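Local coordinates for protein putative mandelate racemase (Salmonella typhimurium, PDB 2O56) that is of unknown function but binds magnesium and, as a member of the enolase superfamily, probably acts as a hydro-lyase, at residues Val176-His181 and Tyr202-Ala207; Gly182-Gln187 and His223-Thr228; Ala256-Val261 and Arg282-Asn287. All coordinates share one frame; numbering follows the deposited sequence.

Contact 1: residues Val176-His181 and Tyr202-Ala207; sequences VAMDRH and YDRMAA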
ATOM      1  N   VAL A 176       9.266 -29.322 -20.689  1.00 31.79           N
ATOM      2  CA  VAL A 176      10.056 -28.276 -21.359  1.00 30.31           C
ATOM      3  C   VAL A 176      11.567 -28.554 -21.383  1.00 32.20           C
ATOM      4  O   VAL A 176      12.246 -28.242 -22.369  1.00 39.35           O
ATOM      5  CB  VAL A 176       9.733 -26.857 -20.792  1.00 31.76           C
ATOM      6  CG1 VAL A 176      10.668 -25.803 -21.346  1.00 29.63           C
ATOM      7  CG2 VAL A 176       8.325 -26.473 -21.154  1.00 22.44           C
ATOM      8  N   ALA A 177      12.084 -29.152 -20.307  1.00 33.37           N
ATOM      9  CA  ALA A 177      13.529 -29.161 -20.033  1.00 36.26           C
ATOM     10  C   ALA A 177      14.302 -30.277 -20.767  1.00 37.99           C
ATOM     11  O   ALA A 177      15.533 -30.322 -20.734  1.00 34.43           O
ATOM     12  CB  ALA A 177      13.780 -29.230 -18.531  1.00 31.66           C
ATOM     13  N   MET A 178      13.582 -31.178 -21.427  1.00 34.83           N
ATOM     14  CA  MET A 178      14.213 -32.118 -22.354  1.00 34.31           C
ATOM     15  C   MET A 178      14.111 -31.517 -23.750  1.00 31.92           C
ATOM     16  O   MET A 178      13.009 -31.189 -24.197  1.00 39.19           O
ATOM     17  CB  MET A 178      13.485 -33.471 -22.335  1.00 39.30           C
ATOM     18  CG  MET A 178      14.277 -34.645 -22.955  1.00 36.27           C
ATOM     19  SD  MET A 178      15.507 -35.334 -21.825  1.00 44.47           S
ATOM     20  CE  MET A 178      14.479 -36.032 -20.532  1.00 35.31           C
ATOM     21  N   ASP A 179      15.231 -31.372 -24.448  1.00 30.14           N
ATOM     22  CA  ASP A 179      15.150 -30.938 -25.856  1.00 34.33           C
ATOM     23  C   ASP A 179      14.683 -32.079 -26.766  1.00 37.05           C
ATOM     24  O   ASP A 179      14.335 -33.162 -26.281  1.00 35.02           O
ATOM     25  CB  ASP A 179      16.446 -30.274 -26.362  1.00 33.85           C
ATOM     26  CG  ASP A 179      17.609 -31.245 -26.512  1.00 41.65           C
ATOM     27  OD1 ASP A 179      17.428 -32.465 -26.340  1.00 41.00           O
ATOM     28  OD2 ASP A 179      18.731 -30.778 -26.792  1.00 40.75           O
ATOM     29  N   ARG A 180      14.687 -31.853 -28.077  1.00 38.67           N
ATOM     30  CA  ARG A 180      14.185 -32.873 -28.990  1.00 42.18           C
ATOM     31  C   ARG A 180      15.176 -34.018 -29.140  1.00 41.49           C
ATOM     32  O   ARG A 180      14.829 -35.073 -29.656  1.00 50.01           O
ATOM     33  CB  ARG A 180      13.813 -32.274 -30.351  1.00 44.91           C
ATOM     34  CG  ARG A 180      14.951 -31.549 -31.050  1.00 62.26           C
ATOM     35  CD  ARG A 180      14.438 -30.404 -31.913  1.00 74.52           C
ATOM     36  NE  ARG A 180      14.605 -30.676 -33.338  1.00 88.70           N
ATOM     37  CZ  ARG A 180      15.654 -30.289 -34.064  1.00 95.66           C
ATOM     38  NH1 ARG A 180      16.647 -29.604 -33.501  1.00 91.46           N
ATOM     39  NH2 ARG A 180      15.710 -30.585 -35.360  1.00 84.76           N
ATOM     40  N   HIS A 181      16.396 -33.818 -28.650  1.00 44.62           N
ATOM     41  CA  HIS A 181      17.472 -34.792 -28.797  1.00 44.69           C
ATOM     42  C   HIS A 181      17.722 -35.608 -27.542  1.00 46.81           C
ATOM     43  O   HIS A 181      18.546 -36.511 -27.544  1.00 52.06           O
ATOM     44  CB  HIS A 181      18.756 -34.080 -29.234  1.00 40.75           C
ATOM     45  CG  HIS A 181      18.606 -33.329 -30.520  1.00 46.61           C
ATOM     46  ND1 HIS A 181      18.983 -32.011 -30.663  1.00 53.75           N
ATOM     47  CD2 HIS A 181      18.097 -33.706 -31.719  1.00 42.10           C
ATOM     48  CE1 HIS A 181      18.724 -31.613 -31.896  1.00 57.37           C
ATOM     49  NE2 HIS A 181      18.183 -32.623 -32.557  1.00 51.78           N
ATOM     50  N   TYR A 202       4.421 -27.671 -24.904  1.00 27.64           N
ATOM     51  CA  TYR A 202       2.967 -27.671 -25.041  1.00 29.76           C
ATOM     52  C   TYR A 202       2.424 -28.926 -25.739  1.00 34.89           C
ATOM     53  O   TYR A 202       1.388 -29.470 -25.330  1.00 30.99           O
ATOM     54  CB  TYR A 202       2.474 -26.444 -25.815  1.00 26.10           C
ATOM     55  CG  TYR A 202       0.998 -26.532 -26.110  1.00 36.88           C
ATOM     56  CD1 TYR A 202       0.062 -26.184 -25.140  1.00 33.79           C
ATOM     57  CD2 TYR A 202       0.531 -27.012 -27.342  1.00 33.64           C
ATOM     58  CE1 TYR A 202      -1.295 -26.291 -25.389  1.00 30.56           C
ATOM     59  CE2 TYR A 202      -0.818 -27.129 -27.588  1.00 31.04           C
ATOM     60  CZ  TYR A 202      -1.723 -26.769 -26.618  1.00 36.39           C
ATOM     61  OH  TYR A 202      -3.070 -26.878 -26.862  1.00 36.17           O
ATOM     62  N   ASP A 203       3.094 -29.341 -26.815  1.00 35.07           N
ATOM     63  CA  ASP A 203       2.652 -30.509 -27.605  1.00 35.49           C
ATOM     64  C   ASP A 203       2.771 -31.802 -26.801  1.00 31.69           C
ATOM     65  O   ASP A 203       1.878 -32.645 -26.842  1.00 32.82           O
ATOM     66  CB  ASP A 203       3.471 -30.648 -28.890  1.00 30.43           C
ATOM     67  CG  ASP A 203       3.138 -29.588 -29.920  1.00 34.82           C
ATOM     68  OD1 ASP A 203       2.044 -28.970 -29.858  1.00 34.77           O
ATOM     69  OD2 ASP A 203       3.992 -29.365 -30.790  1.00 37.07           O
ATOM     70  N   ARG A 204       3.866 -31.954 -26.061  1.00 30.09           N
ATOM     71  CA  ARG A 204       3.987 -33.073 -25.126  1.00 29.41           C
ATOM     72  C   ARG A 204       2.850 -33.060 -24.096  1.00 35.34           C
ATOM     73  O   ARG A 204       2.202 -34.079 -23.844  1.00 28.31           O
ATOM     74  CB  ARG A 204       5.343 -33.057 -24.412  1.00 25.43           C
ATOM     75  CG  ARG A 204       6.531 -33.403 -25.291  1.00 29.89           C
ATOM     76  CD  ARG A 204       7.776 -32.769 -24.743  1.00 29.26           C
ATOM     77  NE  ARG A 204       9.001 -33.299 -25.337  1.00 28.84           N
ATOM     78  CZ  ARG A 204      10.220 -32.844 -25.073  1.00 40.70           C
ATOM     79  NH1 ARG A 204      10.389 -31.830 -24.232  1.00 29.47           N
ATOM     80  NH2 ARG A 204      11.275 -33.396 -25.657  1.00 31.58           N
ATOM     81  N   MET A 205       2.586 -31.890 -23.529  1.00 30.72           N
ATOM     82  CA  MET A 205       1.578 -31.770 -22.482  1.00 32.57           C
ATOM     83  C   MET A 205       0.163 -32.024 -23.027  1.00 30.89           C
ATOM     84  O   MET A 205      -0.664 -32.654 -22.359  1.00 29.27           O
ATOM     85  CB  MET A 205       1.683 -30.404 -21.801  1.00 30.76           C
ATOM     86  CG  MET A 205       0.876 -30.290 -20.528  1.00 33.21           C
ATOM     87  SD  MET A 205       1.772 -30.862 -19.098  1.00 36.45           S
ATOM     88  CE  MET A 205       3.061 -29.618 -18.985  1.00 33.00           C
ATOM     89  N   ALA A 206      -0.105 -31.560 -24.247  1.00 33.86           N
ATOM     90  CA  ALA A 206      -1.436 -31.718 -24.833  1.00 30.78           C
ATOM     91  C   ALA A 206      -1.666 -33.173 -25.253  1.00 36.12           C
ATOM     92  O   ALA A 206      -2.800 -33.671 -25.215  1.00 32.73           O
ATOM     93  CB  ALA A 206      -1.605 -30.773 -26.039  1.00 27.30           C
ATOM     94  N   ALA A 207      -0.581 -33.843 -25.646  1.00 37.48           N
ATOM     95  CA  ALA A 207      -0.568 -35.295 -25.900  1.00 34.76           C
ATOM     96  C   ALA A 207      -0.972 -36.100 -24.664  1.00 38.23           C
ATOM     97  O   ALA A 207      -1.793 -37.009 -24.739  1.00 33.78           O
ATOM     98  CB  ALA A 207       0.823 -35.730 -26.389  1.00 32.12           C
TER
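R204 reaches out from helix 195-212 and takes hold of two consecutive backbone carbonyls, those of M178 and D179, in the loop that follows strand 170-173. Hydrogen bonds carry the contact. The shortest and straightest runs from R204 NH1 to M178 O, 2.7 Å long with an N-H...O angle of 160°. R204 NH2 donates to D179 O at 3.1 Å, and a weak second bond joins R204 NH2 to M178 O at 3.2 Å, so both terminal nitrogens share the methionine oxygen. The two acceptors lie close to the guanidinium plane, at its edge, yet they are turned differently: NH1 comes in slightly tilted from the M178 carbonyl plane, whereas NH2 stands well above that of D179. Extension from CG to NE (chi3 167°) carries the group to the loop. Bonds from NE to T151 O and from NH1 to T175 O add to this, and probably hold the guanidinium in one orientation.

Beyond these bonds the side chains barely touch: M178 CB lies 4.0 Å from R204 NH1, after which the thioether chain bends away to meet W184; Y156 of helix 153-165 touches both M178 and R204.

Within the loop, D179 OD1 accepts a hydrogen bond from the backbone N of H181 at 2.9 Å, forming an Asx turn, and another from that of N183. The same residue thereby shapes the bend with its carboxylate while its carbonyl is tied to the helix. Binding a strand's C-terminal loop back onto the following helix in this way belongs to a beta-alpha unit of the enolase-superfamily barrel, whose next strand, 217-221, ends in the magnesium ligand E221.

Contact 2: residues Gly182-Gln187 and His223-Thr228; sequences GNWNQQ and HAFTDT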
ATOM      1  N   GLY A 182      17.013 -35.292 -26.464  1.00 43.64           N
ATOM      2  CA  GLY A 182      17.117 -36.073 -25.239  1.00 36.93           C
ATOM      3  C   GLY A 182      18.166 -35.531 -24.300  1.00 42.63           C
ATOM      4  O   GLY A 182      18.643 -36.252 -23.420  1.00 44.73           O
ATOM      5  N   ASN A 183      18.523 -34.261 -24.480  1.00 39.48           N
ATOM      6  CA  ASN A 183      19.379 -33.565 -23.508  1.00 38.38           C
ATOM      7  C   ASN A 183      18.528 -32.866 -22.443  1.00 39.83           C
ATOM      8  O   ASN A 183      17.537 -32.218 -22.777  1.00 39.60           O
ATOM      9  CB  ASN A 183      20.274 -32.538 -24.215  1.00 38.37           C
ATOM     10  CG  ASN A 183      21.086 -33.143 -25.359  1.00 47.00           C
ATOM     11  OD1 ASN A 183      21.961 -33.977 -25.143  1.00 46.11           O
ATOM     12  ND2 ASN A 183      20.809 -32.709 -26.571  1.00 36.82           N
ATOM     13  N   TRP A 184      18.944 -32.985 -21.179  1.00 38.42           N
ATOM     14  CA  TRP A 184      18.194 -32.488 -20.026  1.00 41.02           C
ATOM     15  C   TRP A 184      18.777 -31.182 -19.520  1.00 46.04           C
ATOM     16  O   TRP A 184      19.951 -31.139 -19.159  1.00 40.49           O
ATOM     17  CB  TRP A 184      18.219 -33.516 -18.878  1.00 42.84           C
ATOM     18  CG  TRP A 184      17.470 -33.057 -17.637  1.00 39.33           C
ATOM     19  CD1 TRP A 184      18.011 -32.672 -16.439  1.00 39.89           C
ATOM     20  CD2 TRP A 184      16.050 -32.922 -17.494  1.00 31.16           C
ATOM     21  NE1 TRP A 184      17.014 -32.318 -15.563  1.00 34.52           N
ATOM     22  CE2 TRP A 184      15.802 -32.460 -16.184  1.00 39.27           C
ATOM     23  CE3 TRP A 184      14.959 -33.152 -18.350  1.00 40.93           C
ATOM     24  CZ2 TRP A 184      14.509 -32.218 -15.705  1.00 39.75           C
ATOM     25  CZ3 TRP A 184      13.673 -32.910 -17.872  1.00 44.16           C
ATOM     26  CH2 TRP A 184      13.463 -32.449 -16.560  1.00 44.12           C
ATOM     27  N   ASN A 185      17.943 -30.138 -19.482  1.00 37.88           N
ATOM     28  CA  ASN A 185      18.295 -28.859 -18.876  1.00 41.97           C
ATOM     29  C   ASN A 185      19.562 -28.288 -19.504  1.00 44.21           C
ATOM     30  O   ASN A 185      20.552 -28.010 -18.822  1.00 41.58           O
ATOM     31  CB  ASN A 185      18.440 -28.985 -17.344  1.00 41.43           C
ATOM     32  CG  ASN A 185      18.467 -27.632 -16.638  1.00 40.17           C
ATOM     33  OD1 ASN A 185      17.910 -26.644 -17.124  1.00 49.46           O
ATOM     34  ND2 ASN A 185      19.119 -27.589 -15.480  1.00 49.34           N
ATOM     35  N   GLN A 186      19.545 -28.120 -20.819  1.00 36.44           N
ATOM     36  CA  GLN A 186      20.723 -27.593 -21.463  1.00 44.81           C
ATOM     37  C   GLN A 186      20.477 -26.366 -22.312  1.00 45.34           C
ATOM     38  O   GLN A 186      21.431 -25.726 -22.770  1.00 54.78           O
ATOM     39  CB  GLN A 186      21.447 -28.685 -22.226  1.00 35.93           C
ATOM     40  CG  GLN A 186      22.387 -29.488 -21.343  1.00 41.51           C
ATOM     41  CD  GLN A 186      22.988 -30.669 -22.070  1.00 60.87           C
ATOM     42  OE1 GLN A 186      23.031 -30.710 -23.307  1.00 58.27           O
ATOM     43  NE2 GLN A 186      23.455 -31.644 -21.306  1.00 62.44           N
ATOM     44  N   GLN A 187      19.206 -26.022 -22.507  1.00 42.49           N
ATOM     45  CA  GLN A 187      18.863 -24.767 -23.183  1.00 41.54           C
ATOM     46  C   GLN A 187      18.656 -23.636 -22.162  1.00 41.51           C
ATOM     47  O   GLN A 187      18.352 -23.891 -20.994  1.00 46.18           O
ATOM     48  CB  GLN A 187      17.667 -24.952 -24.139  1.00 39.03           C
ATOM     49  CG  GLN A 187      16.461 -25.552 -23.493  1.00 56.37           C
ATOM     50  CD  GLN A 187      15.629 -26.424 -24.406  1.00 51.17           C
ATOM     51  OE1 GLN A 187      15.616 -26.253 -25.627  1.00 41.23           O
ATOM     52  NE2 GLN A 187      14.901 -27.361 -23.802  1.00 50.52           N
ATOM     53  N   HIS A 223      10.709 -26.799 -12.398  1.00 25.47           N
ATOM     54  CA  HIS A 223      12.000 -26.957 -11.714  1.00 29.84           C
ATOM     55  C   HIS A 223      12.727 -25.633 -11.442  1.00 24.88           C
ATOM     56  O   HIS A 223      13.901 -25.659 -11.063  1.00 27.12           O
ATOM     57  CB  HIS A 223      12.948 -27.860 -12.518  1.00 26.71           C
ATOM     58  CG  HIS A 223      12.640 -29.323 -12.438  1.00 37.55           C
ATOM     59  ND1 HIS A 223      12.098 -30.028 -13.498  1.00 39.54           N
ATOM     60  CD2 HIS A 223      12.825 -30.221 -11.442  1.00 35.60           C
ATOM     61  CE1 HIS A 223      11.950 -31.293 -13.151  1.00 32.32           C
ATOM     62  NE2 HIS A 223      12.384 -31.437 -11.910  1.00 34.25           N
ATOM     63  N   ALA A 224      12.042 -24.501 -11.653  1.00 23.84           N
ATOM     64  CA  ALA A 224      12.654 -23.167 -11.671  1.00 27.45           C
ATOM     65  C   ALA A 224      13.804 -23.037 -12.662  1.00 28.97           C
ATOM     66  O   ALA A 224      14.784 -22.316 -12.404  1.00 32.05           O
ATOM     67  CB  ALA A 224      13.081 -22.731 -10.246  1.00 24.17           C
ATOM     68  N   PHE A 225      13.676 -23.729 -13.803  1.00 28.85           N
ATOM     69  CA  PHE A 225      14.626 -23.589 -14.910  1.00 29.73           C
ATOM     70  C   PHE A 225      14.195 -22.359 -15.726  1.00 25.99           C
ATOM     71  O   PHE A 225      14.995 -21.715 -16.413  1.00 29.40           O
ATOM     72  CB  PHE A 225      14.630 -24.854 -15.816  1.00 24.94           C
ATOM     73  CG  PHE A 225      15.138 -26.137 -15.135  1.00 23.36           C
ATOM     74  CD1 PHE A 225      16.033 -26.085 -14.064  1.00 29.98           C
ATOM     75  CD2 PHE A 225      14.737 -27.386 -15.603  1.00 36.95           C
ATOM     76  CE1 PHE A 225      16.502 -27.250 -13.462  1.00 33.19           C
ATOM     77  CE2 PHE A 225      15.199 -28.564 -15.012  1.00 30.93           C
ATOM     78  CZ  PHE A 225      16.098 -28.497 -13.941  1.00 33.74           C
ATOM     79  N   THR A 226      12.910 -22.053 -15.658  1.00 24.91           N
ATOM     80  CA  THR A 226      12.356 -20.846 -16.247  1.00 25.63           C
ATOM     81  C   THR A 226      12.567 -19.647 -15.301  1.00 31.18           C
ATOM     82  O   THR A 226      12.857 -19.818 -14.102  1.00 25.18           O
ATOM     83  CB  THR A 226      10.846 -21.007 -16.499  1.00 26.96           C
ATOM     84  OG1 THR A 226      10.251 -21.709 -15.398  1.00 22.63           O
ATOM     85  CG2 THR A 226      10.583 -21.799 -17.797  1.00 23.54           C
ATOM     86  N   ASP A 227      12.435 -18.437 -15.844  1.00 27.62           N
ATOM     87  CA  ASP A 227      12.310 -17.256 -14.997  1.00 33.77           C
ATOM     88  C   ASP A 227      10.884 -16.713 -15.098  1.00 30.08           C
ATOM     89  O   ASP A 227      10.016 -17.357 -15.696  1.00 26.33           O
ATOM     90  CB  ASP A 227      13.413 -16.216 -15.304  1.00 24.47           C
ATOM     91  CG  ASP A 227      13.209 -15.485 -16.644  1.00 36.50           C
ATOM     92  OD1 ASP A 227      12.331 -15.877 -17.440  1.00 34.04           O
ATOM     93  OD2 ASP A 227      13.954 -14.509 -16.913  1.00 36.77           O
ATOM     94  N   THR A 228      10.640 -15.535 -14.533  1.00 28.11           N
ATOM     95  CA  THR A 228       9.297 -14.940 -14.537  1.00 27.44           C
ATOM     96  C   THR A 228       8.693 -14.832 -15.942  1.00 29.40           C
ATOM     97  O   THR A 228       7.572 -15.260 -16.170  1.00 26.42           O
ATOM     98  CB  THR A 228       9.300 -13.554 -13.864  1.00 23.11           C
ATOM     99  OG1 THR A 228       9.827 -13.693 -12.548  1.00 26.42           O
ATOM    100  CG2 THR A 228       7.882 -12.974 -13.770  1.00 23.63           C
TER
HETATM  101  O   HOH W   1      17.436 -22.882 -17.780  1.00 48.56           O
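The side-chain amide of N185 lies flat over the ring of F225, the two planes only 17° apart. N185 OD1 hangs 3.4 Å from F225 CG, above the ring centre, while N185 ND2 is 3.3 Å from F225 CE1; the amide spans the face instead of pointing an N-H into it. With CG anti to the backbone N (chi1 -166°), N185 swings its amide across to the phenyl group. H223 CB covers the opposite face, so the ring is sandwiched, and W184 adds its CZ2 at the ring's edge, 3.8 Å from F225 CE2.

W184, H223 and F225 make an aromatic cluster between two loops at the C-terminal ends of strands 170-173 and 217-221, the active-site end of the barrel. W184 turns an edge toward the face of H223 in an offset edge-to-face pair, with centroids of its six-membered ring and the imidazole 5.6 Å apart and planes at 89°. The imidazole is held by D174, which accepts from ND1, and the backbone N of H223 donates to the magnesium ligand E221. A water donates to F225 O at 3.0 Å and, weakly, to Q187 O. K84 of a second subunit packs on N185.

Contact 3: residues Ala256-Val261 and Arg282-Asn287; sequences AQMKQV and RPFLEN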
ATOM      1  N   ALA A 256       8.329 -11.660  -5.018  1.00 23.30           N
ATOM      2  CA  ALA A 256       7.470 -10.837  -5.881  1.00 22.20           C
ATOM      3  C   ALA A 256       7.357 -11.428  -7.271  1.00 24.36           C
ATOM      4  O   ALA A 256       6.353 -11.207  -7.952  1.00 26.40           O
ATOM      5  CB  ALA A 256       7.965  -9.387  -5.950  1.00 23.23           C
ATOM      6  N   GLN A 257       8.382 -12.182  -7.681  1.00 20.77           N
ATOM      7  CA  GLN A 257       8.394 -12.832  -8.987  1.00 26.36           C
ATOM      8  C   GLN A 257       7.342 -13.944  -9.043  1.00 22.35           C
ATOM      9  O   GLN A 257       6.620 -14.067 -10.030  1.00 25.06           O
ATOM     10  CB  GLN A 257       9.783 -13.390  -9.330  1.00 20.19           C
ATOM     11  CG  GLN A 257      10.933 -12.392  -9.243  1.00 23.94           C
ATOM     12  CD  GLN A 257      10.646 -11.053  -9.878  1.00 26.77           C
ATOM     13  OE1 GLN A 257      10.884 -10.006  -9.278  1.00 26.17           O
ATOM     14  NE2 GLN A 257      10.151 -11.072 -11.098  1.00 21.57           N
ATOM     15  N   MET A 258       7.249 -14.740  -7.977  1.00 23.14           N
ATOM     16  CA  MET A 258       6.149 -15.715  -7.838  1.00 27.27           C
ATOM     17  C   MET A 258       4.763 -15.075  -7.939  1.00 25.32           C
ATOM     18  O   MET A 258       3.849 -15.616  -8.586  1.00 18.84           O
ATOM     19  CB  MET A 258       6.277 -16.500  -6.523  1.00 24.28           C
ATOM     20  CG  MET A 258       5.467 -17.819  -6.480  1.00 22.72           C
ATOM     21  SD  MET A 258       6.202 -19.183  -7.416  1.00 25.35           S
ATOM     22  CE  MET A 258       7.719 -19.455  -6.498  1.00 21.70           C
ATOM     23  N   LYS A 259       4.599 -13.940  -7.260  1.00 18.32           N
ATOM     24  CA  LYS A 259       3.379 -13.144  -7.362  1.00 20.08           C
ATOM     25  C   LYS A 259       3.108 -12.675  -8.795  1.00 27.08           C
ATOM     26  O   LYS A 259       1.962 -12.732  -9.261  1.00 25.36           O
ATOM     27  CB  LYS A 259       3.418 -11.978  -6.378  1.00 21.85           C
ATOM     28  CG  LYS A 259       2.121 -11.185  -6.205  1.00 23.13           C
ATOM     29  CD  LYS A 259       0.891 -12.039  -6.080  1.00 44.13           C
ATOM     30  CE  LYS A 259      -0.363 -11.172  -5.956  1.00 51.86           C
ATOM     31  NZ  LYS A 259      -0.210 -10.088  -4.947  1.00 48.45           N
ATOM     32  N   GLN A 260       4.149 -12.249  -9.503  1.00 24.07           N
ATOM     33  CA  GLN A 260       3.973 -11.832 -10.894  1.00 21.42           C
ATOM     34  C   GLN A 260       3.466 -13.000 -11.769  1.00 24.05           C
ATOM     35  O   GLN A 260       2.582 -12.801 -12.585  1.00 24.89           O
ATOM     36  CB  GLN A 260       5.261 -11.202 -11.441  1.00 28.08           C
ATOM     37  CG  GLN A 260       5.224 -10.752 -12.905  1.00 34.17           C
ATOM     38  CD  GLN A 260       4.432  -9.477 -13.168  1.00 34.05           C
ATOM     39  OE1 GLN A 260       3.880  -8.859 -12.260  1.00 31.07           O
ATOM     40  NE2 GLN A 260       4.378  -9.082 -14.438  1.00 31.68           N
ATOM     41  N   VAL A 261       3.995 -14.209 -11.565  1.00 21.30           N
ATOM     42  CA  VAL A 261       3.516 -15.389 -12.298  1.00 24.21           C
ATOM     43  C   VAL A 261       2.041 -15.666 -11.954  1.00 22.81           C
ATOM     44  O   VAL A 261       1.224 -15.831 -12.846  1.00 24.62           O
ATOM     45  CB  VAL A 261       4.429 -16.653 -12.082  1.00 27.16           C
ATOM     46  CG1 VAL A 261       3.926 -17.873 -12.926  1.00 19.40           C
ATOM     47  CG2 VAL A 261       5.858 -16.344 -12.499  1.00 18.65           C
ATOM     48  N   ARG A 282       6.432 -17.314   4.919  1.00 17.77           N
ATOM     49  CA  ARG A 282       5.721 -16.085   5.241  1.00 16.90           C
ATOM     50  C   ARG A 282       5.396 -15.133   4.064  1.00 22.24           C
ATOM     51  O   ARG A 282       4.223 -14.799   3.869  1.00 20.83           O
ATOM     52  CB  ARG A 282       6.388 -15.336   6.399  1.00 22.42           C
ATOM     53  CG  ARG A 282       5.638 -14.082   6.787  1.00 28.89           C
ATOM     54  CD  ARG A 282       6.531 -13.006   7.430  1.00 19.62           C
ATOM     55  NE  ARG A 282       7.617 -12.615   6.529  1.00 27.95           N
ATOM     56  CZ  ARG A 282       7.496 -11.715   5.550  1.00 29.61           C
ATOM     57  NH1 ARG A 282       6.349 -11.078   5.340  1.00 35.70           N
ATOM     58  NH2 ARG A 282       8.532 -11.452   4.777  1.00 36.72           N
ATOM     59  N   PRO A 283       6.416 -14.709   3.275  1.00 19.16           N
ATOM     60  CA  PRO A 283       6.119 -13.748   2.192  1.00 23.04           C
ATOM     61  C   PRO A 283       5.225 -14.285   1.090  1.00 23.30           C
ATOM     62  O   PRO A 283       4.464 -13.524   0.485  1.00 27.89           O
ATOM     63  CB  PRO A 283       7.488 -13.464   1.590  1.00 18.96           C
ATOM     64  CG  PRO A 283       8.303 -14.655   1.947  1.00 20.63           C
ATOM     65  CD  PRO A 283       7.859 -15.022   3.308  1.00 19.56           C
ATOM     66  N   PHE A 284       5.317 -15.581   0.824  1.00 22.67           N
ATOM     67  CA  PHE A 284       4.413 -16.240  -0.147  1.00 21.50           C
ATOM     68  C   PHE A 284       2.983 -16.372   0.356  1.00 28.24           C
ATOM     69  O   PHE A 284       2.017 -16.454  -0.429  1.00 24.19           O
ATOM     70  CB  PHE A 284       4.984 -17.611  -0.501  1.00 22.05           C
ATOM     71  CG  PHE A 284       6.320 -17.530  -1.136  1.00 22.97           C
ATOM     72  CD1 PHE A 284       6.433 -17.250  -2.496  1.00 18.45           C
ATOM     73  CD2 PHE A 284       7.471 -17.654  -0.376  1.00 20.12           C
ATOM     74  CE1 PHE A 284       7.682 -17.124  -3.107  1.00 22.80           C
ATOM     75  CE2 PHE A 284       8.732 -17.519  -0.971  1.00 20.73           C
ATOM     76  CZ  PHE A 284       8.830 -17.266  -2.350  1.00 19.47           C
ATOM     77  N   LEU A 285       2.838 -16.421   1.670  1.00 23.28           N
ATOM     78  CA  LEU A 285       1.499 -16.468   2.263  1.00 27.67           C
ATOM     79  C   LEU A 285       0.900 -15.074   2.238  1.00 27.73           C
ATOM     80  O   LEU A 285      -0.256 -14.899   1.868  1.00 26.44           O
ATOM     81  CB  LEU A 285       1.542 -17.012   3.692  1.00 25.12           C
ATOM     82  CG  LEU A 285       2.083 -18.434   3.851  1.00 24.49           C
ATOM     83  CD1 LEU A 285       2.173 -18.749   5.325  1.00 22.58           C
ATOM     84  CD2 LEU A 285       1.190 -19.413   3.185  1.00 29.25           C
ATOM     85  N   GLU A 286       1.709 -14.087   2.605  1.00 23.73           N
ATOM     86  CA  GLU A 286       1.269 -12.698   2.623  1.00 25.36           C
ATOM     87  C   GLU A 286       0.999 -12.118   1.245  1.00 30.18           C
ATOM     88  O   GLU A 286       0.106 -11.301   1.096  1.00 25.70           O
ATOM     89  CB  GLU A 286       2.251 -11.831   3.419  1.00 30.31           C
ATOM     90  CG  GLU A 286       2.175 -12.127   4.920  1.00 33.29           C
ATOM     91  CD  GLU A 286       3.073 -11.236   5.753  1.00 45.77           C
ATOM     92  OE1 GLU A 286       3.534 -10.187   5.253  1.00 53.18           O
ATOM     93  OE2 GLU A 286       3.330 -11.595   6.915  1.00 40.93           O
ATOM     94  N   ASN A 287       1.746 -12.554   0.238  1.00 23.03           N
ATOM     95  CA  ASN A 287       1.574 -12.005  -1.095  1.00 22.39           C
ATOM     96  C   ASN A 287       0.568 -12.779  -1.957  1.00 24.72           C
ATOM     97  O   ASN A 287       0.254 -12.368  -3.064  1.00 25.61           O
ATOM     98  CB  ASN A 287       2.928 -11.721  -1.804  1.00 24.21           C
ATOM     99  CG  ASN A 287       3.595 -12.968  -2.438  1.00 25.90           C
ATOM    100  OD1 ASN A 287       3.079 -14.072  -2.399  1.00 21.38           O
ATOM    101  ND2 ASN A 287       4.764 -12.758  -3.037  1.00 16.39           N
TER
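Neighbouring helices of the barrel's outer layer, 255-264 and 277-286, meet here through M258 and K259 on the first, and through F284 and N287 in segment 282-287. The inner half is apolar. M258 puts its CB at the edge of the F284 ring, 3.7 Å from CE1 and near the ring plane, and its CG and CE each come to 4.1 Å from that same CE1. The two side chains cross at about a right angle. Beneath them M258 packs on L269 and A271 of strand 269-271, while F284 also touches P252 and S289.

The outer half is polar. K259 curls over N287, bent at chi2 (44°) and again at chi4, so that its NZ donates to N287 O at 3.0 Å, lying in the carbonyl plane. The aliphatic part of the lysine follows the same oxygen, with CD 3.1 Å from N287 O. The amide of N287 turns the other way: ND2 sits 3.7 Å from K259 CB and makes a weak bond to P255 O, and OD1 is engaged by S289 OG. Away from the contact, E286 OE2 bonds Y316 OH of a fourth subunit. Side-by-side packing of consecutive outer helices, with M258 also reaching strand 269-271, is the pairing expected between neighbouring beta-alpha units of a beta/alpha barrel.

Overall arrangement
All three contacts belong to the barrel domain. Contacts 1 and 2 interlock: their segments cross in sequence, the first segment of each lies in the loop after strand 170-173, and they touch directly, A177 O lying 2.7 Å from N185 N. Contact 1 is buried and relies on one arginine bonding main-chain oxygens; contact 2, nearer the surface and the magnesium ion, rests on an aromatic cluster and an amide stacked on a ring. Contact 3, partly buried, lies about 28 Å from contact 1 centre to centre and pairs two outer helices by a hydrophobic edge and a lysine. Contacts 2 and 3 meet where T228 OG1 and Q257 NE2 are 3.0 Å apart, and a third subunit touches both.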